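Long-range contact in putative tetR family transcriptional regulator (PDB 2Q24), which probably binds DNA as a dimeric transcriptional regulator of the TetR family: residues B[85-90]-B[138-143]. Numbering follows the deposited sequence.
Sequences PPAEAL and DAAAAA
The pyrrolidine ring of Pro86 meets Ala139, Ala140 and Ala143 with its CB–CG edge, while the methyls of Ala139 and Ala140 flank that edge on opposite sides of the mean ring plane. Pro86 CB lies 3.6 Å from Ala140 N and 3.9 Å from Ala139 CB. Further along the edge, Pro86 CG reaches Ala143 CB at 3.8 Å. The second flat group is the Pro86–Ala87 peptide: the methyl of Ala140 sits over its face, with Ala140 CB 3.8 Å from Ala87 N. That N–H is hydrogen-bonded to the carboxylate of Glu145, just beyond the second helix, so a polar link supplements the apolar packing. Proline suits the first turn of helix 86-106, where its nitrogen need not donate to a preceding carbonyl and its rigid ring gives a compact apolar edge. Alanine suits the facing positions because a single methyl lets the backbones come close; the axes of segments 86-90 and 138-142 approach to 8.4 Å. Leu81 of helix 77-83 touches both Pro86 and Ala139, so a third helix also packs against this contact. With those two segment axes running roughly antiparallel, 150° apart in direction, this is antiparallel helix packing near the surface of the all-helical C-terminal domain of a TetR-family regulator.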
loop_
_atom_site.group_PDB
_atom_site.type_symbol
_atom_site.label_atom_id
_atom_site.label_comp_id
_atom_site.label_asym_id
_atom_site.label_seq_id
_atom_site.Cartn_x
_atom_site.Cartn_y
_atom_site.Cartn_z
ATOM N N PRO B 85 -6.568 -18.908 -12.851
ATOM C CA PRO B 85 -7.033 -18.135 -14.011
ATOM C C PRO B 85 -7.537 -16.796 -13.469
ATOM O O PRO B 85 -8.020 -16.725 -12.310
ATOM C CB PRO B 85 -8.223 -18.949 -14.515
ATOM C CG PRO B 85 -8.045 -20.325 -13.941
ATOM C CD PRO B 85 -7.348 -20.147 -12.652
ATOM N N PRO B 86 -7.353 -15.699 -14.240
ATOM C CA PRO B 86 -7.527 -14.391 -13.622
ATOM C C PRO B 86 -8.890 -14.059 -13.057
ATOM O O PRO B 86 -8.929 -13.425 -12.000
ATOM C CB PRO B 86 -7.093 -13.390 -14.704
ATOM C CG PRO B 86 -7.130 -14.145 -15.969
ATOM C CD PRO B 86 -6.854 -15.607 -15.623
ATOM N N ALA B 87 -9.985 -14.511 -13.672
ATOM C CA ALA B 87 -11.306 -14.280 -13.052
ATOM C C ALA B 87 -11.461 -15.011 -11.710
ATOM O O ALA B 87 -12.103 -14.502 -10.806
ATOM C CB ALA B 87 -12.471 -14.666 -14.027
ATOM N N GLU B 88 -10.870 -16.200 -11.599
ATOM C CA GLU B 88 -10.839 -16.918 -10.317
ATOM C C GLU B 88 -9.883 -16.276 -9.337
ATOM O O GLU B 88 -10.180 -16.250 -8.131
ATOM C CB GLU B 88 -10.460 -18.367 -10.564
ATOM C CG GLU B 88 -11.580 -19.131 -11.236
ATOM C CD GLU B 88 -11.282 -20.615 -11.406
ATOM O OE1 GLU B 88 -10.501 -21.221 -10.618
ATOM O OE2 GLU B 88 -11.844 -21.208 -12.361
ATOM N N ALA B 89 -8.744 -15.761 -9.812
ATOM C CA ALA B 89 -7.938 -14.870 -8.918
ATOM C C ALA B 89 -8.772 -13.702 -8.344
ATOM O O ALA B 89 -8.781 -13.450 -7.116
ATOM C CB ALA B 89 -6.617 -14.353 -9.606
ATOM N N LEU B 90 -9.440 -12.940 -9.228
ATOM C CA LEU B 90 -10.359 -11.887 -8.803
ATOM C C LEU B 90 -11.373 -12.386 -7.749
ATOM O O LEU B 90 -11.465 -11.806 -6.670
ATOM C CB LEU B 90 -11.042 -11.273 -10.060
ATOM C CG LEU B 90 -12.136 -10.250 -9.768
ATOM C CD1 LEU B 90 -11.493 -8.992 -9.027
ATOM C CD2 LEU B 90 -12.705 -9.910 -11.178
ATOM N N ASP B 138 -7.793 -5.870 -14.932
ATOM C CA ASP B 138 -7.048 -5.757 -16.170
ATOM C C ASP B 138 -6.674 -7.164 -16.674
ATOM O O ASP B 138 -6.823 -7.453 -17.878
ATOM C CB ASP B 138 -5.768 -4.938 -15.967
ATOM C CG ASP B 138 -6.033 -3.451 -15.916
ATOM O OD1 ASP B 138 -7.208 -3.018 -16.084
ATOM O OD2 ASP B 138 -5.038 -2.705 -15.707
ATOM N N ALA B 139 -6.182 -8.026 -15.788
ATOM C CA ALA B 139 -5.750 -9.382 -16.266
ATOM C C ALA B 139 -6.962 -10.192 -16.735
ATOM O O ALA B 139 -6.906 -10.899 -17.752
ATOM C CB ALA B 139 -5.010 -10.146 -15.171
ATOM N N ALA B 140 -8.053 -10.138 -15.979
ATOM C CA ALA B 140 -9.236 -10.959 -16.334
ATOM C C ALA B 140 -9.871 -10.438 -17.641
ATOM O O ALA B 140 -10.351 -11.238 -18.452
ATOM C CB ALA B 140 -10.259 -10.998 -15.147
ATOM N N ALA B 141 -9.856 -9.111 -17.856
ATOM C CA ALA B 141 -10.399 -8.562 -19.130
ATOM C C ALA B 141 -9.492 -8.898 -20.304
ATOM O O ALA B 141 -9.972 -9.241 -21.401
ATOM C CB ALA B 141 -10.609 -7.029 -19.049
ATOM N N ALA B 142 -8.176 -8.860 -20.067
ATOM C CA ALA B 142 -7.242 -9.174 -21.152
ATOM C C ALA B 142 -7.423 -10.619 -21.625
ATOM O O ALA B 142 -7.268 -10.940 -22.833
ATOM C CB ALA B 142 -5.783 -8.931 -20.681
ATOM N N ALA B 143 -7.792 -11.492 -20.683
ATOM C CA ALA B 143 -7.967 -12.896 -20.983
ATOM C C ALA B 143 -9.359 -13.215 -21.541
ATOM O O ALA B 143 -9.669 -14.364 -21.843
ATOM C CB ALA B 143 -7.661 -13.760 -19.727
#